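Local atomic coordinates of hydroxylase, putative (Mycobacterium tuberculosis, PDB entry 3AFF), a protein that serves as the oxygenase component of a flavin-dependent monooxygenase in cholesterol catabolism, probably using FMNH2 and oxygen to ortho-hydroxylate the phenolic secosteroid 3-HSA. Residues 54-57 with 61-64; 95-100 with 222-227; 105-110 with 148-153; 244-249 with 292-297. One frame throughout, in Å; residues are numbered along the deposited sequence. Where two conformers were deposited one is given.

Contact 1. Residues 54-57 with 61-64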
loop_
_atom_site.group_PDB
_atom_site.type_symbol
_atom_site.label_atom_id
_atom_site.label_comp_id
_atom_site.label_asym_id
_atom_site.label_seq_id
_atom_site.Cartn_x
_atom_site.Cartn_y
_atom_site.Cartn_z
ATOM N N GLN A 54 -6.673 47.082 -19.563
ATOM C CA GLN A 54 -6.336 48.520 -19.466
ATOM C C GLN A 54 -7.326 49.303 -18.551
ATOM O O GLN A 54 -8.503 48.976 -18.516
ATOM C CB GLN A 54 -6.300 49.091 -20.860
ATOM C CG GLN A 54 -5.917 50.592 -20.912
ATOM C CD GLN A 54 -5.747 51.064 -22.312
ATOM O OE1 GLN A 54 -6.495 50.662 -23.209
ATOM N NE2 GLN A 54 -4.767 51.958 -22.532
ATOM N N PRO A 55 -6.850 50.282 -17.765
ATOM C CA PRO A 55 -7.783 51.027 -16.912
ATOM C C PRO A 55 -8.845 51.863 -17.656
ATOM O O PRO A 55 -8.663 52.287 -18.821
ATOM C CB PRO A 55 -6.854 51.882 -16.025
ATOM C CG PRO A 55 -5.509 51.176 -16.149
ATOM C CD PRO A 55 -5.445 50.654 -17.491
ATOM N N GLN A 56 -9.998 52.000 -17.003
ATOM C CA GLN A 56 -11.103 52.796 -17.550
ATOM C C GLN A 56 -10.711 54.269 -17.825
ATOM O O GLN A 56 -11.174 54.839 -18.840
ATOM C CB GLN A 56 -12.430 52.653 -16.747
ATOM C CG GLN A 56 -12.497 53.487 -15.480
ATOM C CD GLN A 56 -12.742 55.023 -15.731
ATOM O OE1 GLN A 56 -13.217 55.426 -16.811
ATOM N NE2 GLN A 56 -12.419 55.866 -14.719
ATOM N N GLN A 57 -9.854 54.874 -16.999
ATOM C CA GLN A 57 -9.427 56.279 -17.292
ATOM C C GLN A 57 -8.740 56.413 -18.641
ATOM O O GLN A 57 -8.683 57.491 -19.210
ATOM C CB GLN A 57 -8.524 56.869 -16.220
ATOM C CG GLN A 57 -7.181 56.114 -16.063
ATOM C CD GLN A 57 -6.156 56.913 -15.266
ATOM O OE1 GLN A 57 -5.921 58.103 -15.519
ATOM N NE2 GLN A 57 -5.580 56.283 -14.268
ATOM N N LEU A 61 -11.210 48.350 -20.344
ATOM C CA LEU A 61 -12.287 47.641 -19.671
ATOM C C LEU A 61 -11.958 47.110 -18.311
ATOM O O LEU A 61 -12.867 46.606 -17.654
ATOM C CB LEU A 61 -12.818 46.530 -20.582
ATOM C CG LEU A 61 -13.254 46.997 -21.967
ATOM C CD1 LEU A 61 -13.352 45.838 -22.952
ATOM C CD2 LEU A 61 -14.606 47.679 -21.794
ATOM N N GLN A 62 -10.690 47.289 -17.836
ATOM C CA GLN A 62 -10.216 46.786 -16.531
ATOM C C GLN A 62 -10.981 45.513 -16.127
ATOM O O GLN A 62 -11.498 45.390 -15.001
ATOM C CB GLN A 62 -10.331 47.843 -15.428
ATOM C CG GLN A 62 -11.693 48.633 -15.421
ATOM C CD GLN A 62 -11.608 49.895 -14.594
ATOM O OE1 GLN A 62 -10.581 50.589 -14.605
ATOM N NE2 GLN A 62 -12.663 50.179 -13.829
ATOM N N CYS A 63 -11.014 44.577 -17.065
ATOM C CA CYS A 63 -11.887 43.398 -16.991
ATOM C C CYS A 63 -11.549 42.303 -16.013
ATOM O O CYS A 63 -10.484 42.310 -15.356
ATOM C CB CYS A 63 -12.073 42.803 -18.372
ATOM S SG CYS A 63 -10.672 41.787 -18.912
ATOM N N ASP A 64 -12.529 41.387 -15.868
ATOM C CA ASP A 64 -12.367 40.165 -15.092
ATOM C C ASP A 64 -11.138 39.416 -15.665
ATOM O O ASP A 64 -11.093 39.119 -16.881
ATOM C CB ASP A 64 -13.653 39.393 -15.270
ATOM C CG ASP A 64 -13.637 37.997 -14.664
ATOM O OD1 ASP A 64 -12.580 37.474 -14.213
ATOM O OD2 ASP A 64 -14.771 37.442 -14.646
#
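Q62 reaches Q56 through two torsions: the first sets CG between its own backbone N and carbonyl carbon (chi1 45°), and the second extends the rest of the chain. The amide is thereby carried back to the residue 56 backbone, where Q56 N donates to Q62 OE1 over 2.8 Å. The N-H points almost straight at the oxygen (170°), yet the nitrogen stands well above the plane of the side-chain carbonyl and so off its lone pairs. A second bond works in the reverse sense, Q62 N to Q54 O at 2.8 Å, so that Q62 both gives and receives. The Q56 side chain, bent at its second torsion, runs alongside that of Q62 in the same direction, and their amide planes are nearly perpendicular. Here Q56 CG comes within 3.7 Å of Q62 NE2. Q54 turns its own amide elsewhere, giving NE2 to P112 O. Past the contact, D64 uses OD1 to cap the start of helix 65-76 through A66 N. The whole is a compact connection between helices 38-47 and 65-76, closed by one backbone bond and one side-chain bond, in the N-terminal domain of the acyl-CoA dehydrogenase fold.

Contact 2. Residues 95-100 with 222-227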
loop_
_atom_site.group_PDB
_atom_site.type_symbol
_atom_site.label_atom_id
_atom_site.label_comp_id
_atom_site.label_asym_id
_atom_site.label_seq_id
_atom_site.Cartn_x
_atom_site.Cartn_y
_atom_site.Cartn_z
ATOM N N HIS A 95 0.057 45.700 -16.122
ATOM C CA HIS A 95 1.202 46.016 -15.316
ATOM C C HIS A 95 1.425 47.568 -15.250
ATOM O O HIS A 95 1.773 48.084 -14.211
ATOM C CB HIS A 95 2.473 45.386 -15.931
ATOM C CG HIS A 95 3.672 45.488 -15.044
ATOM N ND1 HIS A 95 4.911 45.042 -15.441
ATOM C CD2 HIS A 95 3.825 45.965 -13.781
ATOM C CE1 HIS A 95 5.767 45.203 -14.446
ATOM N NE2 HIS A 95 5.138 45.755 -13.426
ATOM N N LEU A 96 1.244 48.256 -16.365
ATOM C CA LEU A 96 1.434 49.737 -16.451
ATOM C C LEU A 96 0.465 50.518 -15.569
ATOM O O LEU A 96 0.770 51.590 -15.053
ATOM C CB LEU A 96 1.339 50.203 -17.920
ATOM C CG LEU A 96 1.637 51.688 -18.111
ATOM C CD1 LEU A 96 3.060 52.003 -17.578
ATOM C CD2 LEU A 96 1.468 52.037 -19.531
ATOM N N ALA A 97 -0.708 49.936 -15.371
ATOM C CA ALA A 97 -1.730 50.449 -14.446
ATOM C C ALA A 97 -1.217 50.541 -13.045
ATOM O O ALA A 97 -1.810 51.254 -12.282
ATOM C CB ALA A 97 -2.981 49.484 -14.449
ATOM N N LEU A 98 -0.143 49.794 -12.661
ATOM C CA LEU A 98 0.357 49.866 -11.285
ATOM C C LEU A 98 1.509 50.901 -11.191
ATOM O O LEU A 98 1.912 51.282 -10.117
ATOM C CB LEU A 98 0.909 48.497 -10.842
ATOM C CG LEU A 98 -0.055 47.291 -11.002
ATOM C CD1 LEU A 98 0.686 45.977 -10.751
ATOM C CD2 LEU A 98 -1.275 47.416 -10.017
ATOM N N PHE A 99 1.989 51.357 -12.320
ATOM C CA PHE A 99 3.012 52.450 -12.365
ATOM C C PHE A 99 2.391 53.790 -11.903
ATOM O O PHE A 99 1.164 53.988 -11.927
ATOM C CB PHE A 99 3.572 52.565 -13.786
ATOM C CG PHE A 99 4.782 51.670 -14.008
ATOM C CD1 PHE A 99 6.044 52.209 -14.080
ATOM C CD2 PHE A 99 4.627 50.281 -14.069
ATOM C CE1 PHE A 99 7.161 51.398 -14.277
ATOM C CE2 PHE A 99 5.750 49.425 -14.254
ATOM C CZ PHE A 99 7.009 49.979 -14.335
ATOM N N ASP A 100 3.210 54.740 -11.482
ATOM C CA ASP A 100 2.507 55.899 -11.061
ATOM C C ASP A 100 1.889 56.699 -12.236
ATOM O O ASP A 100 2.186 56.518 -13.403
ATOM C CB ASP A 100 3.229 56.638 -9.942
ATOM C CG ASP A 100 4.355 57.456 -10.422
ATOM O OD1 ASP A 100 4.301 57.838 -11.593
ATOM O OD2 ASP A 100 5.283 57.702 -9.612
ATOM N N ALA A 222 -3.451 54.379 -6.689
ATOM C CA ALA A 222 -4.050 55.635 -6.239
ATOM C C ALA A 222 -5.022 56.195 -7.284
ATOM O O ALA A 222 -5.961 56.925 -6.920
ATOM C CB ALA A 222 -2.939 56.655 -5.904
ATOM N N THR A 223 -4.840 55.835 -8.562
ATOM C CA THR A 223 -5.707 56.319 -9.661
ATOM C C THR A 223 -6.458 55.183 -10.407
ATOM O O THR A 223 -7.383 55.462 -11.167
ATOM C CB THR A 223 -4.885 57.183 -10.682
ATOM O OG1 THR A 223 -3.643 56.513 -11.041
ATOM C CG2 THR A 223 -4.545 58.582 -10.084
ATOM N N ASN A 224 -6.071 53.923 -10.182
ATOM C CA ASN A 224 -6.727 52.749 -10.781
ATOM C C ASN A 224 -7.212 51.794 -9.711
ATOM O O ASN A 224 -6.476 50.921 -9.210
ATOM C CB ASN A 224 -5.811 52.030 -11.769
ATOM C CG ASN A 224 -5.350 52.934 -12.854
ATOM O OD1 ASN A 224 -6.168 53.606 -13.487
ATOM N ND2 ASN A 224 -4.024 52.968 -13.098
ATOM N N SER A 225 -8.480 51.984 -9.367
ATOM C CA SER A 225 -9.086 51.397 -8.184
ATOM C C SER A 225 -9.787 50.049 -8.480
ATOM O O SER A 225 -10.224 49.372 -7.557
ATOM C CB SER A 225 -10.059 52.450 -7.514
ATOM O OG SER A 225 -11.228 52.641 -8.335
ATOM N N ALA A 226 -9.909 49.664 -9.747
ATOM C CA ALA A 226 -10.609 48.441 -10.115
ATOM C C ALA A 226 -9.950 47.237 -9.392
ATOM O O ALA A 226 -8.722 47.197 -9.207
ATOM C CB ALA A 226 -10.622 48.218 -11.664
ATOM N N PRO A 227 -10.774 46.282 -8.938
ATOM C CA PRO A 227 -10.272 45.112 -8.188
ATOM C C PRO A 227 -9.209 44.288 -8.974
ATOM O O PRO A 227 -8.316 43.716 -8.351
ATOM C CB PRO A 227 -11.553 44.285 -7.931
ATOM C CG PRO A 227 -12.620 44.860 -8.866
ATOM C CD PRO A 227 -12.241 46.301 -9.055
#
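N224 ND2 donates to two oxygens, A97 O across the contact and Q104 OE1 from helix 101-108. The bond to A97 O is 2.9 Å long and moderately bent at the hydrogen (154°). Its alignment is otherwise good: the nitrogen lies in the carbonyl plane on a lone pair of A97 O, and that oxygen in turn lies close to the plane of the N224 amide. With chi1 at -57°, CG of N224 stands beside its own backbone N and opposite the carbonyl carbon, an orientation that directs the amide across to residue 97. The other end of the group is held as well, since OD1 accepts from Q57 NE2; three bonds therefore fix both the position and the flip of this buried amide. The acceptor belongs to a type I beta turn, L96 to F99, on the way from helix 80-96 to helix 101-108 in the acyl-CoA dehydrogenase-like N-terminal domain; F99 N to L96 O closes it at 3.0 Å. D100 follows as the N-cap of helix 101-108. Beside the bond, A97 CB approaches N224 ND2 to 3.9 Å, while P55 touches both residues. Within the same segment, F99 CE2 lies 3.8 Å above the H95 ring plane, toward its rim, and H95 ND1 is hydrogen-bonded to OH of Y120, a residue that probably binds FMN.

Contact 3. Residues 105-110 with 148-153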
loop_
_atom_site.group_PDB
_atom_site.type_symbol
_atom_site.label_atom_id
_atom_site.label_comp_id
_atom_site.label_asym_id
_atom_site.label_seq_id
_atom_site.Cartn_x
_atom_site.Cartn_y
_atom_site.Cartn_z
ATOM N N GLU A 105 0.590 58.392 -17.944
ATOM C CA GLU A 105 0.371 59.621 -18.781
ATOM C C GLU A 105 1.361 59.724 -19.927
ATOM O O GLU A 105 0.936 59.946 -21.104
ATOM C CB GLU A 105 0.347 60.886 -17.896
ATOM C CG GLU A 105 0.312 62.217 -18.702
ATOM C CD GLU A 105 -1.080 62.482 -19.324
ATOM O OE1 GLU A 105 -2.081 61.979 -18.752
ATOM O OE2 GLU A 105 -1.166 63.218 -20.344
ATOM N N GLU A 106 2.651 59.443 -19.648
ATOM C CA GLU A 106 3.639 59.405 -20.721
ATOM C C GLU A 106 3.390 58.394 -21.853
ATOM O O GLU A 106 3.651 58.646 -23.052
ATOM C CB GLU A 106 5.071 59.261 -20.154
ATOM C CG GLU A 106 5.476 60.446 -19.269
ATOM C CD GLU A 106 6.803 60.261 -18.561
ATOM O OE1 GLU A 106 7.362 61.234 -17.999
ATOM O OE2 GLU A 106 7.321 59.159 -18.596
ATOM N N VAL A 107 2.928 57.211 -21.470
ATOM C CA VAL A 107 2.629 56.158 -22.441
ATOM C C VAL A 107 1.341 56.396 -23.239
ATOM O O VAL A 107 1.329 56.283 -24.491
ATOM C CB VAL A 107 2.545 54.788 -21.722
ATOM C CG1 VAL A 107 2.290 53.713 -22.699
ATOM C CG2 VAL A 107 3.858 54.522 -21.007
ATOM N N TRP A 108 0.280 56.700 -22.491
ATOM C CA TRP A 108 -1.071 56.709 -23.000
ATOM C C TRP A 108 -1.736 58.113 -23.097
ATOM O O TRP A 108 -2.828 58.212 -23.614
ATOM C CB TRP A 108 -1.929 55.843 -22.064
ATOM C CG TRP A 108 -1.700 54.346 -22.231
ATOM C CD1 TRP A 108 -1.391 53.692 -23.391
ATOM C CD2 TRP A 108 -1.823 53.342 -21.221
ATOM N NE1 TRP A 108 -1.283 52.342 -23.158
ATOM C CE2 TRP A 108 -1.546 52.099 -21.831
ATOM C CE3 TRP A 108 -2.126 53.372 -19.851
ATOM C CZ2 TRP A 108 -1.592 50.879 -21.125
ATOM C CZ3 TRP A 108 -2.159 52.132 -19.149
ATOM C CH2 TRP A 108 -1.894 50.930 -19.792
ATOM N N GLY A 109 -1.111 59.164 -22.591
ATOM C CA GLY A 109 -1.743 60.500 -22.521
ATOM C C GLY A 109 -2.161 61.057 -23.880
ATOM O O GLY A 109 -3.103 61.835 -23.936
ATOM N N GLU A 110 -1.475 60.663 -24.958
ATOM C CA GLU A 110 -1.797 61.086 -26.318
ATOM C C GLU A 110 -2.535 59.994 -27.089
ATOM O O GLU A 110 -3.562 60.234 -27.772
ATOM C CB GLU A 110 -0.530 61.523 -27.089
ATOM C CG GLU A 110 0.108 62.882 -26.642
ATOM C CD GLU A 110 -0.904 64.052 -26.290
ATOM O OE1 GLU A 110 -1.885 64.335 -27.044
ATOM O OE2 GLU A 110 -0.701 64.717 -25.233
ATOM N N ALA A 148 5.593 47.247 -30.158
ATOM C CA ALA A 148 5.441 48.110 -28.980
ATOM C C ALA A 148 6.236 49.404 -29.135
ATOM O O ALA A 148 7.277 49.412 -29.807
ATOM C CB ALA A 148 5.891 47.351 -27.753
ATOM N N SER A 149 5.799 50.502 -28.506
ATOM C CA SER A 149 6.680 51.655 -28.582
ATOM C C SER A 149 7.344 52.067 -27.226
ATOM O O SER A 149 7.988 53.107 -27.098
ATOM C CB SER A 149 5.976 52.792 -29.348
ATOM O OG SER A 149 4.722 53.032 -28.767
ATOM N N TRP A 150 7.168 51.205 -26.234
ATOM C CA TRP A 150 7.795 51.300 -24.937
ATOM C C TRP A 150 8.079 49.849 -24.489
ATOM O O TRP A 150 7.488 48.897 -25.028
ATOM C CB TRP A 150 6.771 51.836 -23.956
ATOM C CG TRP A 150 6.435 53.335 -24.049
ATOM C CD1 TRP A 150 5.505 53.928 -24.891
ATOM C CD2 TRP A 150 6.978 54.381 -23.232
ATOM N NE1 TRP A 150 5.487 55.283 -24.656
ATOM C CE2 TRP A 150 6.386 55.595 -23.660
ATOM C CE3 TRP A 150 7.916 54.417 -22.186
ATOM C CZ2 TRP A 150 6.681 56.846 -23.052
ATOM C CZ3 TRP A 150 8.222 55.644 -21.599
ATOM C CH2 TRP A 150 7.574 56.859 -22.021
ATOM N N THR A 151 8.938 49.693 -23.476
ATOM C CA THR A 151 9.218 48.381 -22.945
ATOM C C THR A 151 9.452 48.444 -21.458
ATOM O O THR A 151 9.974 49.439 -20.939
ATOM C CB THR A 151 10.468 47.721 -23.648
ATOM O OG1 THR A 151 10.402 46.326 -23.445
ATOM C CG2 THR A 151 11.874 48.293 -23.114
ATOM N N PHE A 152 9.154 47.334 -20.788
ATOM C CA PHE A 152 9.722 47.069 -19.440
ATOM C C PHE A 152 10.997 46.249 -19.519
ATOM O O PHE A 152 11.092 45.351 -20.321
ATOM C CB PHE A 152 8.751 46.255 -18.578
ATOM C CG PHE A 152 7.385 46.907 -18.381
ATOM C CD1 PHE A 152 7.276 48.200 -17.853
ATOM C CD2 PHE A 152 6.225 46.206 -18.689
ATOM C CE1 PHE A 152 6.007 48.788 -17.594
ATOM C CE2 PHE A 152 4.938 46.823 -18.458
ATOM C CZ PHE A 152 4.853 48.082 -17.900
ATOM N N VAL A 153 11.967 46.529 -18.661
ATOM C CA VAL A 153 13.146 45.655 -18.557
ATOM C C VAL A 153 13.310 45.495 -17.057
ATOM O O VAL A 153 13.129 46.455 -16.294
ATOM C CB VAL A 153 14.481 46.280 -19.204
ATOM C CG1 VAL A 153 14.400 46.227 -20.699
ATOM C CG2 VAL A 153 14.731 47.692 -18.691
HETATM O O HOH W 1 3.625 57.049 -25.880
#
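W150 lays its indole against V107 and E106, joining helix 101-108 to the start of strand 150-159 and so the N-terminal helical domain to the central beta domain of an acyl-CoA dehydrogenase-type fold. The main apolar contribution is a CH-pi contact: V107 CG2 stands 3.9 Å from the centroid of the five-membered ring of W150, close to the ring normal. V107 can do this because its CG2 branch lies beside the backbone N, whereas CG1 is anti to that N (chi1 -178°). The CG1 branch meets the pyrrole part of the ring differently, approaching W150 CD1 to 3.9 Å, and also rests on a face of the W108 indole. E106 attends to the benzo part. Its CB comes within 3.9 Å of W150 CH2, and its backbone O approaches W150 CZ2 to 3.5 Å from an oblique direction. The extended side chain of E106 runs roughly perpendicular to that of W150, although carboxylate and ring planes are only 19° apart. The carboxylate has its polar partners elsewhere, R206 in a salt bridge through OE2 and H205 in a hydrogen bond through OE1. At the nitrogen edge of the indole, in its plane, one water accepts from W150 NE1 at 2.8 Å and donates to V107 O, also at 2.8 Å.

Contact 4. Residues 244-249 with 292-297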
loop_
_atom_site.group_PDB
_atom_site.type_symbol
_atom_site.label_atom_id
_atom_site.label_comp_id
_atom_site.label_asym_id
_atom_site.label_seq_id
_atom_site.Cartn_x
_atom_site.Cartn_y
_atom_site.Cartn_z
ATOM N N PRO A 244 -1.919 30.572 -22.756
ATOM C CA PRO A 244 -1.820 30.222 -24.137
ATOM C C PRO A 244 -1.210 28.826 -24.382
ATOM O O PRO A 244 -1.501 28.214 -25.415
ATOM C CB PRO A 244 -0.957 31.359 -24.713
ATOM C CG PRO A 244 -0.163 31.804 -23.569
ATOM C CD PRO A 244 -1.132 31.784 -22.471
ATOM N N ILE A 245 -0.368 28.333 -23.470
ATOM C CA ILE A 245 0.163 26.965 -23.622
ATOM C C ILE A 245 -1.029 26.020 -23.523
ATOM O O ILE A 245 -1.153 25.096 -24.327
ATOM C CB ILE A 245 1.254 26.618 -22.548
ATOM C CG1 ILE A 245 2.576 27.360 -22.873
ATOM C CG2 ILE A 245 1.502 25.129 -22.453
ATOM C CD1 ILE A 245 3.498 27.407 -21.697
ATOM N N VAL A 246 -1.893 26.221 -22.531
ATOM C CA VAL A 246 -3.104 25.407 -22.509
ATOM C C VAL A 246 -3.939 25.480 -23.824
ATOM O O VAL A 246 -4.253 24.442 -24.396
ATOM C CB VAL A 246 -3.953 25.590 -21.273
ATOM C CG1 VAL A 246 -5.087 24.506 -21.296
ATOM C CG2 VAL A 246 -3.101 25.377 -20.000
ATOM N N GLY A 247 -4.261 26.686 -24.305
ATOM C CA GLY A 247 -4.898 26.863 -25.639
ATOM C C GLY A 247 -4.164 26.118 -26.753
ATOM O O GLY A 247 -4.792 25.541 -27.670
ATOM N N MET A 248 -2.830 26.079 -26.685
ATOM C CA MET A 248 -2.103 25.335 -27.682
ATOM C C MET A 248 -2.464 23.840 -27.652
ATOM O O MET A 248 -2.371 23.196 -28.690
ATOM C CB MET A 248 -0.591 25.516 -27.605
ATOM C CG MET A 248 -0.166 26.932 -27.932
ATOM S SD MET A 248 1.574 27.149 -27.569
ATOM C CE MET A 248 1.674 28.818 -26.903
ATOM N N ALA A 249 -2.877 23.318 -26.506
ATOM C CA ALA A 249 -3.279 21.901 -26.394
ATOM C C ALA A 249 -4.669 21.669 -27.007
ATOM O O ALA A 249 -4.922 20.618 -27.632
ATOM C CB ALA A 249 -3.224 21.456 -24.955
ATOM N N ALA A 292 -9.399 19.451 -17.983
ATOM C CA ALA A 292 -9.102 19.500 -16.528
ATOM C C ALA A 292 -7.957 20.500 -16.213
ATOM O O ALA A 292 -8.021 21.188 -15.205
ATOM C CB ALA A 292 -8.777 18.102 -15.935
ATOM N N ALA A 293 -6.936 20.566 -17.073
ATOM C CA ALA A 293 -5.781 21.467 -16.888
ATOM C C ALA A 293 -6.303 22.914 -16.954
ATOM O O ALA A 293 -5.943 23.765 -16.126
ATOM C CB ALA A 293 -4.715 21.227 -18.008
ATOM N N TRP A 294 -7.165 23.173 -17.935
ATOM C CA TRP A 294 -7.804 24.479 -18.050
ATOM C C TRP A 294 -8.691 24.892 -16.846
ATOM O O TRP A 294 -8.506 26.010 -16.291
ATOM C CB TRP A 294 -8.544 24.667 -19.384
ATOM C CG TRP A 294 -9.227 26.044 -19.431
ATOM C CD1 TRP A 294 -10.569 26.311 -19.211
ATOM C CD2 TRP A 294 -8.573 27.344 -19.586
ATOM N NE1 TRP A 294 -10.802 27.703 -19.283
ATOM C CE2 TRP A 294 -9.602 28.351 -19.509
ATOM C CE3 TRP A 294 -7.245 27.741 -19.824
ATOM C CZ2 TRP A 294 -9.336 29.727 -19.694
ATOM C CZ3 TRP A 294 -6.968 29.161 -19.979
ATOM C CH2 TRP A 294 -8.014 30.112 -19.910
ATOM N N ARG A 295 -9.650 24.045 -16.453
ATOM C CA ARG A 295 -10.497 24.358 -15.284
ATOM C C ARG A 295 -9.639 24.693 -14.087
ATOM O O ARG A 295 -9.943 25.586 -13.331
ATOM C CB ARG A 295 -11.327 23.157 -14.835
ATOM C CG ARG A 295 -12.481 22.691 -15.708
ATOM C CD ARG A 295 -13.122 21.418 -15.015
ATOM N NE ARG A 295 -13.051 20.263 -15.925
ATOM C CZ ARG A 295 -13.801 20.143 -17.025
ATOM N NH1 ARG A 295 -14.713 21.076 -17.343
ATOM N NH2 ARG A 295 -13.652 19.093 -17.811
ATOM N N GLN A 296 -8.607 23.876 -13.870
ATOM C CA GLN A 296 -7.683 24.067 -12.752
ATOM C C GLN A 296 -6.959 25.444 -12.843
ATOM O O GLN A 296 -7.009 26.234 -11.863
ATOM C CB GLN A 296 -6.691 22.897 -12.735
ATOM C CG GLN A 296 -5.605 22.903 -11.650
ATOM C CD GLN A 296 -4.599 21.720 -11.855
ATOM O OE1 GLN A 296 -4.074 21.479 -12.983
ATOM N NE2 GLN A 296 -4.387 20.934 -10.776
ATOM N N LEU A 297 -6.357 25.767 -13.993
ATOM C CA LEU A 297 -5.627 27.076 -14.143
ATOM C C LEU A 297 -6.517 28.328 -13.963
ATOM O O LEU A 297 -6.176 29.260 -13.247
ATOM C CB LEU A 297 -4.993 27.164 -15.530
ATOM C CG LEU A 297 -3.937 28.262 -15.853
ATOM C CD1 LEU A 297 -2.691 28.038 -15.018
ATOM C CD2 LEU A 297 -3.609 28.232 -17.314
#
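Two long helices of the C-terminal four-helix bundle, 233-259 and 286-309, meet where V246 projects between W294 and L297. The two valine methyls divide the work. With chi1 at -172°, V246 places CG1 opposite its backbone N, and this methyl lies 4.0 Å from W294 CB and 4.2 Å from CE3 of the W294 indole, which it approaches obliquely. CG2, on the other branch, meets L297 CD2 at 4.0 Å, the two side chains lying alongside each other, head to tail. W294 and L297 are three residues apart on one helix, almost a full turn, which lets one valine occupy the interval between them. The small side chain of A293 also faces the partner helix. No hydrogen bond links the two segments; the contact is apolar, as between neighbouring helices of the acyl-CoA dehydrogenase C-terminal bundle. Helix 233-259 is kinked at P244, whose N makes no bond to the preceding turn. The indole of W294 also makes a cation-pi contact with R73 of helix 65-76. On the same helix as V246, I245 and M248 touch W84, a residue that probably binds FMN.

From the N terminus, contact 1 comes first and closes a short loop between helices 38-47 and 65-76. Contact 2 then opens at the end of helix 80-96 and closes a far longer excursion at 222-227, after the chain has passed through the beta domain. Contact 3 is nested inside that excursion, tying helix 101-108 to strand 150-159. These three touch one another: P55 packs on A97 and W108, and F99 on F152. Contact 4 follows in series within the C-terminal helical domain, closing the connection from helix 233-259 to helix 286-309, of which 261-282 is not modelled. It touches none of the others, and it lies across the chain's centre from contact 3, with their centres about 31 Å apart.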